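Local atomic coordinates of germination protein (Bacillus megaterium, PDB entry 6O59), a protein that forms the N-terminal domain of the A subunit of a spore germinant receptor, which probably helps sense nutrients that trigger germination. Residues Asn91-Asp96 / Val120-Thr125; Val45-Ile50 / Ser104-Asp109; Pro232-Thr237 / Leu263-Leu268; Thr185-His190 / Ala253-Gly258. All blocks are in the same frame, centred on the assembly; numbering follows the deposited sequence.

Contact 1: residues Asn91-Asp96 / Val120-Thr125; sequences NVSFAD and VLSVST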
loop_
_atom_site.group_PDB
_atom_site.type_symbol
_atom_site.label_atom_id
_atom_site.label_comp_id
_atom_site.label_asym_id
_atom_site.label_seq_id
_atom_site.Cartn_x
_atom_site.Cartn_y
_atom_site.Cartn_z
ATOM N N ASN A 91 -8.234 16.540 -9.732
ATOM C CA ASN A 91 -7.922 16.389 -11.148
ATOM C C ASN A 91 -8.223 14.967 -11.598
ATOM O O ASN A 91 -7.582 14.000 -11.146
ATOM C CB ASN A 91 -6.486 16.794 -11.403
ATOM C CG ASN A 91 -6.267 18.244 -11.058
ATOM O OD1 ASN A 91 -7.205 19.059 -11.075
ATOM N ND2 ASN A 91 -5.031 18.595 -10.724
ATOM N N VAL A 92 -9.257 14.856 -12.462
ATOM C CA VAL A 92 -9.808 13.593 -12.913
ATOM C C VAL A 92 -9.198 13.123 -14.223
ATOM O O VAL A 92 -9.050 13.885 -15.179
ATOM C CB VAL A 92 -11.347 13.674 -12.984
ATOM C CG1 VAL A 92 -11.959 12.575 -13.868
ATOM C CG2 VAL A 92 -11.943 13.640 -11.588
ATOM N N SER A 93 -8.861 11.846 -14.254
ATOM C CA SER A 93 -8.348 11.173 -15.431
ATOM C C SER A 93 -9.087 9.818 -15.540
ATOM O O SER A 93 -9.845 9.466 -14.630
ATOM C CB SER A 93 -6.826 11.033 -15.353
ATOM O OG SER A 93 -6.446 9.704 -15.048
ATOM N N PHE A 94 -8.918 9.094 -16.649
ATOM C CA PHE A 94 -9.570 7.795 -16.804
ATOM C C PHE A 94 -8.569 6.745 -17.263
ATOM O O PHE A 94 -7.721 7.043 -18.104
ATOM C CB PHE A 94 -10.743 7.887 -17.784
ATOM C CG PHE A 94 -11.948 8.618 -17.248
ATOM C CD1 PHE A 94 -12.907 7.955 -16.493
ATOM C CD2 PHE A 94 -12.146 9.966 -17.524
ATOM C CE1 PHE A 94 -14.037 8.631 -16.015
ATOM C CE2 PHE A 94 -13.275 10.643 -17.037
ATOM C CZ PHE A 94 -14.215 9.969 -16.291
ATOM N N ALA A 95 -8.643 5.533 -16.685
ATOM C CA ALA A 95 -7.768 4.402 -17.028
ATOM C C ALA A 95 -8.603 3.265 -17.648
ATOM O O ALA A 95 -9.680 2.972 -17.125
ATOM C CB ALA A 95 -7.027 3.914 -15.788
ATOM N N ASP A 96 -8.122 2.639 -18.755
ATOM C CA ASP A 96 -8.839 1.553 -19.458
ATOM C C ASP A 96 -7.934 0.310 -19.727
ATOM O O ASP A 96 -8.277 -0.556 -20.541
ATOM C CB ASP A 96 -9.464 2.069 -20.776
ATOM C CG ASP A 96 -8.480 2.430 -21.871
ATOM O OD1 ASP A 96 -7.346 2.863 -21.542
ATOM O OD2 ASP A 96 -8.841 2.292 -23.059
ATOM N N VAL A 120 -11.885 2.945 -15.510
ATOM C CA VAL A 120 -11.722 3.332 -14.082
ATOM C C VAL A 120 -11.431 4.824 -14.018
ATOM O O VAL A 120 -10.673 5.303 -14.852
ATOM C CB VAL A 120 -10.627 2.488 -13.415
ATOM C CG1 VAL A 120 -10.159 3.080 -12.106
ATOM C CG2 VAL A 120 -11.100 1.066 -13.209
ATOM N N LEU A 121 -12.059 5.516 -13.074
ATOM C CA LEU A 121 -11.817 6.963 -12.901
ATOM C C LEU A 121 -10.745 7.179 -11.837
ATOM O O LEU A 121 -10.846 6.580 -10.778
ATOM C CB LEU A 121 -13.130 7.625 -12.483
ATOM C CG LEU A 121 -13.031 9.107 -12.149
ATOM C CD1 LEU A 121 -14.404 9.733 -12.131
ATOM C CD2 LEU A 121 -12.351 9.307 -10.813
ATOM N N SER A 122 -9.736 7.976 -12.174
ATOM C CA SER A 122 -8.661 8.390 -11.258
ATOM C C SER A 122 -8.797 9.854 -10.837
ATOM O O SER A 122 -8.991 10.728 -11.686
ATOM C CB SER A 122 -7.289 8.188 -11.906
ATOM O OG SER A 122 -6.965 6.826 -12.141
ATOM N N VAL A 123 -8.633 10.132 -9.548
ATOM C CA VAL A 123 -8.692 11.513 -9.075
ATOM C C VAL A 123 -7.444 11.802 -8.220
ATOM O O VAL A 123 -7.052 10.973 -7.398
ATOM C CB VAL A 123 -10.032 11.871 -8.361
ATOM C CG1 VAL A 123 -10.408 10.878 -7.260
ATOM C CG2 VAL A 123 -10.043 13.305 -7.855
ATOM N N SER A 124 -6.809 12.963 -8.462
ATOM C CA SER A 124 -5.625 13.421 -7.753
ATOM C C SER A 124 -5.934 14.632 -6.857
ATOM O O SER A 124 -6.590 15.566 -7.307
ATOM C CB SER A 124 -4.534 13.779 -8.752
ATOM O OG SER A 124 -3.343 14.149 -8.074
ATOM N N THR A 125 -5.412 14.632 -5.611
ATOM C CA THR A 125 -5.581 15.719 -4.628
ATOM C C THR A 125 -4.234 16.511 -4.413
ATOM O O THR A 125 -4.238 17.557 -3.744
ATOM C CB THR A 125 -6.179 15.171 -3.316
ATOM O OG1 THR A 125 -7.370 14.431 -3.621
ATOM C CG2 THR A 125 -6.548 16.282 -2.331
#

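Contact 2: residues Val45-Ile50 / Ser104-Asp109; sequences VYIEGI and SLMSGD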
loop_
_atom_site.group_PDB
_atom_site.type_symbol
_atom_site.label_atom_id
_atom_site.label_comp_id
_atom_site.label_asym_id
_atom_site.label_seq_id
_atom_site.Cartn_x
_atom_site.Cartn_y
_atom_site.Cartn_z
ATOM N N VAL A 45 -10.799 2.678 -4.378
ATOM C CA VAL A 45 -9.541 1.973 -4.136
ATOM C C VAL A 45 -8.442 3.017 -4.022
ATOM O O VAL A 45 -8.244 3.797 -4.958
ATOM C CB VAL A 45 -9.198 0.881 -5.201
ATOM C CG1 VAL A 45 -7.936 0.113 -4.808
ATOM C CG2 VAL A 45 -10.354 -0.090 -5.413
ATOM N N TYR A 46 -7.716 3.021 -2.890
ATOM C CA TYR A 46 -6.620 3.956 -2.656
ATOM C C TYR A 46 -5.565 3.382 -1.692
ATOM O O TYR A 46 -5.887 2.521 -0.873
ATOM C CB TYR A 46 -7.169 5.300 -2.120
ATOM C CG TYR A 46 -7.827 5.226 -0.760
ATOM C CD1 TYR A 46 -9.166 4.859 -0.629
ATOM C CD2 TYR A 46 -7.122 5.552 0.395
ATOM C CE1 TYR A 46 -9.775 4.786 0.624
ATOM C CE2 TYR A 46 -7.715 5.469 1.653
ATOM C CZ TYR A 46 -9.045 5.094 1.764
ATOM O OH TYR A 46 -9.631 5.039 3.008
ATOM N N ILE A 47 -4.316 3.898 -1.769
ATOM C CA ILE A 47 -3.222 3.534 -0.850
ATOM C C ILE A 47 -3.266 4.505 0.341
ATOM O O ILE A 47 -3.145 5.723 0.167
ATOM C CB ILE A 47 -1.790 3.481 -1.498
ATOM C CG1 ILE A 47 -1.701 2.484 -2.660
ATOM C CG2 ILE A 47 -0.718 3.163 -0.463
ATOM C CD1 ILE A 47 -0.496 2.666 -3.418
ATOM N N GLU A 48 -3.413 3.938 1.542
ATOM C CA GLU A 48 -3.448 4.601 2.831
ATOM C C GLU A 48 -2.237 5.532 3.045
ATOM O O GLU A 48 -1.080 5.143 2.798
ATOM C CB GLU A 48 -3.442 3.511 3.924
ATOM C CG GLU A 48 -4.590 3.530 4.916
ATOM C CD GLU A 48 -4.693 2.271 5.764
ATOM O OE1 GLU A 48 -3.643 1.648 6.054
ATOM O OE2 GLU A 48 -5.832 1.905 6.144
ATOM N N GLY A 49 -2.531 6.745 3.503
ATOM C CA GLY A 49 -1.545 7.739 3.903
ATOM C C GLY A 49 -0.799 8.520 2.850
ATOM O O GLY A 49 0.019 9.368 3.211
ATOM N N ILE A 50 -1.037 8.246 1.557
ATOM C CA ILE A 50 -0.348 8.986 0.486
ATOM C C ILE A 50 -1.394 9.750 -0.341
ATOM O O ILE A 50 -1.159 10.095 -1.504
ATOM C CB ILE A 50 0.580 8.083 -0.397
ATOM C CG1 ILE A 50 -0.197 6.953 -1.105
ATOM C CG2 ILE A 50 1.753 7.549 0.420
ATOM C CD1 ILE A 50 0.393 6.550 -2.354
ATOM N N SER A 104 -1.418 4.952 -11.507
ATOM C CA SER A 104 -2.160 6.050 -10.883
ATOM C C SER A 104 -2.423 5.732 -9.384
ATOM O O SER A 104 -2.247 6.600 -8.512
ATOM C CB SER A 104 -3.444 6.341 -11.652
ATOM O OG SER A 104 -4.622 5.982 -10.953
ATOM N N LEU A 105 -2.773 4.464 -9.095
ATOM C CA LEU A 105 -2.987 3.984 -7.739
ATOM C C LEU A 105 -1.702 4.172 -6.904
ATOM O O LEU A 105 -1.773 4.743 -5.816
ATOM C CB LEU A 105 -3.413 2.498 -7.784
ATOM C CG LEU A 105 -3.615 1.774 -6.442
ATOM C CD1 LEU A 105 -4.906 2.188 -5.795
ATOM C CD2 LEU A 105 -3.640 0.296 -6.646
ATOM N N MET A 106 -0.535 3.745 -7.446
ATOM C CA MET A 106 0.769 3.814 -6.765
ATOM C C MET A 106 1.242 5.255 -6.580
ATOM O O MET A 106 2.040 5.528 -5.682
ATOM C CB MET A 106 1.851 2.999 -7.504
ATOM C CG MET A 106 1.546 1.479 -7.691
ATOM S SD MET A 106 0.468 0.633 -6.485
ATOM C CE MET A 106 1.572 0.382 -5.195
ATOM N N SER A 107 0.730 6.182 -7.397
ATOM C CA SER A 107 1.103 7.591 -7.341
ATOM C C SER A 107 0.168 8.408 -6.406
ATOM O O SER A 107 0.159 9.642 -6.452
ATOM C CB SER A 107 1.114 8.177 -8.748
ATOM O OG SER A 107 -0.217 8.292 -9.212
ATOM N N GLY A 108 -0.587 7.723 -5.563
ATOM C CA GLY A 108 -1.478 8.383 -4.620
ATOM C C GLY A 108 -2.816 8.855 -5.143
ATOM O O GLY A 108 -3.419 9.737 -4.530
ATOM N N ASP A 109 -3.308 8.296 -6.270
ATOM C CA ASP A 109 -4.633 8.681 -6.772
ATOM C C ASP A 109 -5.695 7.809 -6.134
ATOM O O ASP A 109 -5.375 6.775 -5.540
ATOM C CB ASP A 109 -4.719 8.563 -8.306
ATOM C CG ASP A 109 -4.052 9.651 -9.130
ATOM O OD1 ASP A 109 -3.483 10.590 -8.534
ATOM O OD2 ASP A 109 -4.102 9.562 -10.368
#

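Contact 3: residues Pro232-Thr237 / Leu263-Leu268; sequences PTIYNT and LIAPAL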
loop_
_atom_site.group_PDB
_atom_site.type_symbol
_atom_site.label_atom_id
_atom_site.label_comp_id
_atom_site.label_asym_id
_atom_site.label_seq_id
_atom_site.Cartn_x
_atom_site.Cartn_y
_atom_site.Cartn_z
ATOM N N PRO A 232 18.233 -13.483 10.363
ATOM C CA PRO A 232 19.113 -12.600 9.592
ATOM C C PRO A 232 19.615 -11.426 10.431
ATOM O O PRO A 232 18.894 -10.927 11.299
ATOM C CB PRO A 232 18.193 -12.135 8.455
ATOM C CG PRO A 232 16.781 -12.126 9.082
ATOM C CD PRO A 232 16.844 -12.978 10.350
ATOM N N THR A 233 20.847 -10.966 10.158
ATOM C CA THR A 233 21.387 -9.763 10.794
ATOM C C THR A 233 20.568 -8.606 10.281
ATOM O O THR A 233 20.130 -8.644 9.125
ATOM C CB THR A 233 22.866 -9.591 10.496
ATOM O OG1 THR A 233 23.077 -9.540 9.078
ATOM C CG2 THR A 233 23.691 -10.658 11.131
ATOM N N ILE A 234 20.306 -7.611 11.127
ATOM C CA ILE A 234 19.461 -6.494 10.698
ATOM C C ILE A 234 20.231 -5.167 10.789
ATOM O O ILE A 234 21.128 -4.999 11.634
ATOM C CB ILE A 234 18.091 -6.427 11.450
ATOM C CG1 ILE A 234 18.277 -6.291 12.978
ATOM C CG2 ILE A 234 17.202 -7.623 11.100
ATOM C CD1 ILE A 234 17.005 -5.952 13.792
ATOM N N TYR A 235 19.865 -4.234 9.894
ATOM C CA TYR A 235 20.434 -2.900 9.840
ATOM C C TYR A 235 19.318 -1.872 10.068
ATOM O O TYR A 235 18.320 -1.886 9.355
ATOM C CB TYR A 235 21.160 -2.692 8.508
ATOM C CG TYR A 235 21.512 -1.255 8.207
ATOM C CD1 TYR A 235 22.528 -0.602 8.900
ATOM C CD2 TYR A 235 20.835 -0.545 7.216
ATOM C CE1 TYR A 235 22.843 0.730 8.634
ATOM C CE2 TYR A 235 21.155 0.780 6.932
ATOM C CZ TYR A 235 22.160 1.409 7.639
ATOM O OH TYR A 235 22.464 2.712 7.361
ATOM N N ASN A 236 19.473 -1.001 11.074
ATOM C CA ASN A 236 18.491 0.033 11.389
ATOM C C ASN A 236 18.809 1.362 10.667
ATOM O O ASN A 236 19.935 1.854 10.728
ATOM C CB ASN A 236 18.416 0.259 12.900
ATOM C CG ASN A 236 19.686 0.790 13.538
ATOM O OD1 ASN A 236 20.781 0.259 13.363
ATOM N ND2 ASN A 236 19.565 1.853 14.303
ATOM N N THR A 237 17.805 1.954 10.019
ATOM C CA THR A 237 17.953 3.235 9.320
ATOM C C THR A 237 16.722 4.093 9.546
ATOM O O THR A 237 15.594 3.596 9.466
ATOM C CB THR A 237 18.247 3.039 7.811
ATOM O OG1 THR A 237 18.260 4.302 7.166
ATOM C CG2 THR A 237 17.245 2.138 7.104
ATOM N N LEU A 263 14.035 -1.592 9.460
ATOM C CA LEU A 263 15.035 -2.631 9.694
ATOM C C LEU A 263 15.264 -3.379 8.393
ATOM O O LEU A 263 14.328 -3.963 7.838
ATOM C CB LEU A 263 14.622 -3.580 10.837
ATOM C CG LEU A 263 14.417 -2.922 12.204
ATOM C CD1 LEU A 263 13.834 -3.893 13.195
ATOM C CD2 LEU A 263 15.716 -2.328 12.738
ATOM N N ILE A 264 16.492 -3.288 7.855
ATOM C CA ILE A 264 16.887 -3.914 6.584
ATOM C C ILE A 264 17.454 -5.279 6.887
ATOM O O ILE A 264 18.299 -5.414 7.780
ATOM C CB ILE A 264 17.897 -3.015 5.828
ATOM C CG1 ILE A 264 17.289 -1.624 5.458
ATOM C CG2 ILE A 264 18.535 -3.723 4.609
ATOM C CD1 ILE A 264 16.073 -1.622 4.565
ATOM N N ALA A 265 16.968 -6.295 6.168
ATOM C CA ALA A 265 17.438 -7.667 6.343
ATOM C C ALA A 265 17.635 -8.386 4.990
ATOM O O ALA A 265 16.795 -8.273 4.096
ATOM C CB ALA A 265 16.478 -8.452 7.232
ATOM N N PRO A 266 18.738 -9.147 4.817
ATOM C CA PRO A 266 19.877 -9.330 5.733
ATOM C C PRO A 266 20.794 -8.102 5.630
ATOM O O PRO A 266 20.848 -7.472 4.569
ATOM C CB PRO A 266 20.532 -10.637 5.224
ATOM C CG PRO A 266 19.674 -11.123 4.062
ATOM C CD PRO A 266 18.967 -9.897 3.572
ATOM N N ALA A 267 21.476 -7.733 6.729
ATOM C CA ALA A 267 22.358 -6.558 6.739
ATOM C C ALA A 267 23.568 -6.751 5.797
ATOM O O ALA A 267 23.974 -5.802 5.133
ATOM C CB ALA A 267 22.822 -6.253 8.153
ATOM N N LEU A 268 24.101 -7.977 5.705
ATOM C CA LEU A 268 25.182 -8.312 4.786
ATOM C C LEU A 268 24.571 -9.174 3.678
ATOM O O LEU A 268 24.115 -10.293 3.938
ATOM C CB LEU A 268 26.360 -8.998 5.501
ATOM C CG LEU A 268 27.641 -9.186 4.706
ATOM C CD1 LEU A 268 28.316 -7.848 4.393
ATOM C CD2 LEU A 268 28.584 -10.092 5.438
#

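Contact 4: residues Thr185-His190 / Ala253-Gly258; sequences TLMYIH and AIFVDG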
loop_
_atom_site.group_PDB
_atom_site.type_symbol
_atom_site.label_atom_id
_atom_site.label_comp_id
_atom_site.label_asym_id
_atom_site.label_seq_id
_atom_site.Cartn_x
_atom_site.Cartn_y
_atom_site.Cartn_z
ATOM N N THR A 185 5.132 -4.742 10.099
ATOM C CA THR A 185 4.863 -4.794 8.665
ATOM C C THR A 185 6.203 -5.067 7.941
ATOM O O THR A 185 7.193 -4.364 8.140
ATOM C CB THR A 185 4.092 -3.572 8.144
ATOM O OG1 THR A 185 2.770 -3.619 8.681
ATOM C CG2 THR A 185 3.987 -3.561 6.615
ATOM N N LEU A 186 6.204 -6.125 7.138
ATOM C CA LEU A 186 7.299 -6.619 6.307
ATOM C C LEU A 186 7.133 -6.095 4.857
ATOM O O LEU A 186 6.020 -6.079 4.345
ATOM C CB LEU A 186 7.216 -8.153 6.352
ATOM C CG LEU A 186 8.366 -8.973 5.769
ATOM C CD1 LEU A 186 8.551 -10.231 6.554
ATOM C CD2 LEU A 186 8.100 -9.351 4.318
ATOM N N MET A 187 8.228 -5.694 4.206
ATOM C CA MET A 187 8.268 -5.177 2.832
ATOM C C MET A 187 9.321 -5.869 1.974
ATOM O O MET A 187 10.438 -6.096 2.444
ATOM C CB MET A 187 8.627 -3.686 2.851
ATOM C CG MET A 187 7.496 -2.767 2.773
ATOM S SD MET A 187 8.263 -1.135 2.818
ATOM C CE MET A 187 6.928 -0.183 3.463
ATOM N N TYR A 188 9.005 -6.093 0.689
ATOM C CA TYR A 188 9.914 -6.644 -0.315
ATOM C C TYR A 188 9.348 -6.352 -1.699
ATOM O O TYR A 188 8.128 -6.221 -1.835
ATOM C CB TYR A 188 10.162 -8.159 -0.108
ATOM C CG TYR A 188 8.940 -9.028 -0.319
ATOM C CD1 TYR A 188 8.010 -9.229 0.700
ATOM C CD2 TYR A 188 8.722 -9.673 -1.540
ATOM C CE1 TYR A 188 6.879 -10.025 0.504
ATOM C CE2 TYR A 188 7.595 -10.469 -1.748
ATOM C CZ TYR A 188 6.678 -10.646 -0.724
ATOM O OH TYR A 188 5.573 -11.438 -0.946
ATOM N N ILE A 189 10.223 -6.250 -2.727
ATOM C CA ILE A 189 9.740 -6.031 -4.083
ATOM C C ILE A 189 9.686 -7.396 -4.750
ATOM O O ILE A 189 10.730 -8.006 -5.040
ATOM C CB ILE A 189 10.520 -4.972 -4.934
ATOM C CG1 ILE A 189 10.544 -3.588 -4.247
ATOM C CG2 ILE A 189 9.915 -4.856 -6.351
ATOM C CD1 ILE A 189 11.498 -2.554 -4.868
ATOM N N HIS A 190 8.457 -7.875 -4.974
ATOM C CA HIS A 190 8.162 -9.130 -5.658
ATOM C C HIS A 190 8.827 -9.144 -7.048
ATOM O O HIS A 190 8.641 -8.213 -7.833
ATOM C CB HIS A 190 6.641 -9.287 -5.775
ATOM C CG HIS A 190 6.233 -10.361 -6.723
ATOM N ND1 HIS A 190 6.252 -11.683 -6.352
ATOM C CD2 HIS A 190 5.848 -10.270 -8.015
ATOM C CE1 HIS A 190 5.869 -12.359 -7.421
ATOM N NE2 HIS A 190 5.622 -11.550 -8.448
ATOM N N ALA A 253 12.443 -5.028 4.113
ATOM C CA ALA A 253 12.319 -3.956 5.107
ATOM C C ALA A 253 11.262 -4.333 6.173
ATOM O O ALA A 253 10.186 -4.805 5.836
ATOM C CB ALA A 253 11.966 -2.631 4.434
ATOM N N ILE A 254 11.597 -4.172 7.455
ATOM C CA ILE A 254 10.691 -4.490 8.562
ATOM C C ILE A 254 10.441 -3.240 9.369
ATOM O O ILE A 254 11.390 -2.562 9.771
ATOM C CB ILE A 254 11.228 -5.644 9.458
ATOM C CG1 ILE A 254 11.498 -6.927 8.640
ATOM C CG2 ILE A 254 10.304 -5.918 10.647
ATOM C CD1 ILE A 254 12.779 -7.625 9.035
ATOM N N PHE A 255 9.163 -2.947 9.608
ATOM C CA PHE A 255 8.722 -1.834 10.443
ATOM C C PHE A 255 8.017 -2.379 11.668
ATOM O O PHE A 255 6.989 -3.056 11.543
ATOM C CB PHE A 255 7.813 -0.859 9.674
ATOM C CG PHE A 255 8.560 -0.118 8.602
ATOM C CD1 PHE A 255 9.357 0.970 8.920
ATOM C CD2 PHE A 255 8.511 -0.545 7.275
ATOM C CE1 PHE A 255 10.064 1.633 7.936
ATOM C CE2 PHE A 255 9.202 0.141 6.283
ATOM C CZ PHE A 255 9.969 1.228 6.619
ATOM N N VAL A 256 8.602 -2.117 12.847
ATOM C CA VAL A 256 8.073 -2.538 14.143
ATOM C C VAL A 256 7.351 -1.346 14.797
ATOM O O VAL A 256 7.863 -0.224 14.775
ATOM C CB VAL A 256 9.202 -3.099 15.038
ATOM C CG1 VAL A 256 8.645 -3.697 16.326
ATOM C CG2 VAL A 256 10.032 -4.134 14.280
ATOM N N ASP A 257 6.160 -1.601 15.365
ATOM C CA ASP A 257 5.346 -0.606 16.051
ATOM C C ASP A 257 6.114 0.008 17.221
ATOM O O ASP A 257 6.639 -0.710 18.084
ATOM C CB ASP A 257 4.032 -1.243 16.532
ATOM C CG ASP A 257 2.981 -0.281 17.056
ATOM O OD1 ASP A 257 2.988 0.892 16.639
ATOM O OD2 ASP A 257 2.129 -0.715 17.853
ATOM N N GLY A 258 6.233 1.335 17.191
ATOM C CA GLY A 258 6.935 2.105 18.214
ATOM C C GLY A 258 8.408 2.372 17.959
ATOM O O GLY A 258 9.004 3.180 18.681
#

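Contact 1: residues Asn91-Asp96 / Val120-Thr125
Strands 91-95 and 120-124 run antiparallel, with short-segment axes 149° apart. Six backbone hydrogen bonds join them, two each at the pairs Asn91-Ser124, Ser93-Ser122 and Ala95-Val120. At the last pair, Val120 N donates to Ala95 O at 2.7 Å, with an almost straight N-H...O. Phe94 lies in a non-hydrogen-bonded pair with Leu121. Its CB sits near Val120 O. CG is anti to the carbonyl carbon, chi1 -72°. CD1 then passes Val120 O and Leu121 CA, and CE1 lies 3.8 Å from Leu121 CB. At the tip, CZ just reaches Leu121 CD1, 4.2 Å away. Leu121 is also met by Val92, whose CG1 lies 4.0 Å from Leu121 CG. Val92 CG2 reaches Val123 CB instead. Helix 78-86 covers this apolar face through Leu79, Ser83 and Ile86. The other face carries the serines. Ser93 OG packs on Ser122 CB at 3.6 Å, while Ser122 OG bonds to Ser104 OG of helix 98-106. Strand 91-95 is the outermost strand at this end, completing a five-stranded antiparallel sheet with helices on both faces, in strand order 1-2-4-5-3.

Contact 2: residues Val45-Ile50 / Ser104-Asp109
The strand ending at Ile47 runs into a type II beta turn, Ile47 to Ile50, beside the end of helix 98-106, and no hydrogen bond crosses between the two segments. The helix closes on Gly108, whose positive phi of 81° lets the chain turn back. Asp109 N bonds to Ser104 O at 3.0 Å, and Gly108 N bonds to Leu105 O. Ser104 O also accepts Ser107 OG at 2.7 Å, so the last helical turn is held by a side chain as well as by backbone. Gly108 CA lies under the tip of Ile50, with Ile50 CD1 3.5 Å away. Gly108 CA also approaches Ile50 O, at 3.6 Å. Ile50 CG1 takes the crowded position between its own N and carbonyl carbon, chi1 60°, and this carries CD1 over to the glycine. Ile47 points at the helix. Its CD1 is 3.4 Å from Leu105 O and 3.6 Å from Met106 CE, the tip of a side chain bent at chi2 and chi3. From the helix, Leu105 CG stands anti to its N, and its CD1 rests on Val45 CG1 at 3.8 Å and close to Val45 O. Arg161 of helix 153-163 touches both Ile47 and Met106, and Ala158 touches Ile50. The contact is largely buried and lies near the centre of the chain. Its helix end, with the 6→1 and 5→2 bonds around Gly108, is a Schellman motif, packed against the end of a sheet strand and its beta turn.

Contact 3: residues Pro232-Thr237 / Leu263-Leu268
An antiparallel strand pair forms an edge of a five-stranded antiparallel sheet, where strand 235-237 lies outermost beside strand 262-265. Tyr235 and Ile264 make the hydrogen-bonded pair. Ile264 N donates to Tyr235 O at 2.7 Å, almost straight and in the carbonyl plane, and Tyr235 N returns a bond to Ile264 O. Beyond the strands one more backbone bond forms, from Ala267 N to Thr233 O at 2.9 Å and above the carbonyl plane, since Pro266 has no N-H. Side chains divide between the two faces. On one, Ile234 CD1 meets Leu263 CD1 at 3.8 Å, and Leu263 CD2 packs on Asn236 CB. On the other, Tyr235 and Ile264 lie side by side, with Ile264 CB at the edge of the tyrosine ring near Tyr235 CD2, and Thr237 CG2 touches Ile264 CG1. Farther out, helix 210-215 backs Ile234 and Leu263, while helix 240-248 backs Ile264 and Thr237. Both Pro232 and Pro266 follow cis peptide bonds and rest on Ile201 of helix 195-206. Arg251 binds the carbonyls of Pro266 and Ala267. Thr233 OG1, in the crowded position at chi1 57°, lies 3.4 Å from Ala267 CB and takes a weak bond from Ala267 N.

Contact 4: residues Thr185-His190 / Ala253-Gly258
Residues 185-187 and 253-255 hold the tight part of this antiparallel pair, whose short strand axes lie 163° apart. Four backbone hydrogen bonds join Thr185 to Phe255 and Met187 to Ala253. Phe255 N reaches Thr185 O at 2.8 Å and Met187 N reaches Ala253 O at 2.7 Å, each donor in the plane of the carbonyl it meets. All six residues are buried. Met187 does most of the side-chain work. Its CB lies 3.8 Å from Ala253 CB. Beyond CG the chain runs extended along the sheet face, and CE arrives 3.6 Å from Phe255 CE2. The sulfur lies at the ring edge, in plane, with SD 5.2 Å from the Phe255 ring centroid. Phe149 meets the same ring edge-to-face. Leu157 of helix 153-163 and Leu247 of helix 240-248 also touch Met187. On the opposite face, Leu186 and Ile254 barely approach each other, and Leu205 of helix 195-206 touches both. Past Met187 and Phe255 the two segments part. His190 stacks on Trp170, while Asp257 is exposed and Gly258 turns with a positive phi of 92°. Thr185 OG1 bonds to Ser173 OG, so its hydroxyl is satisfied within the sheet. The chemistry is therefore divided: backbone bonds set the strand register, and a Met-aromatic contact with aliphatic groups fills the buried face beside them.

Contacts 1 and 2 belong to one five-stranded antiparallel sheet and its helices, contacts 3 and 4 to a second with the same strand order, 1-2-4-5-3. Along the chain the first pair closes before the second opens, and within each pair the segments alternate. Contacts 1 and 2 have centres 11 Å apart. Strand 91-95 leads directly into helix 98-106, and Asp109 packs on Ser124. Contacts 3 and 4 have centres 11 Å apart as well, joined where Ile254 N bonds to Leu263 O in neighbouring strands. Contacts 1 and 3 lie 38 Å apart between centres, on opposite sides of the chain's centre. The shared strand order is consistent with two similarly built halves in this GerA-family domain.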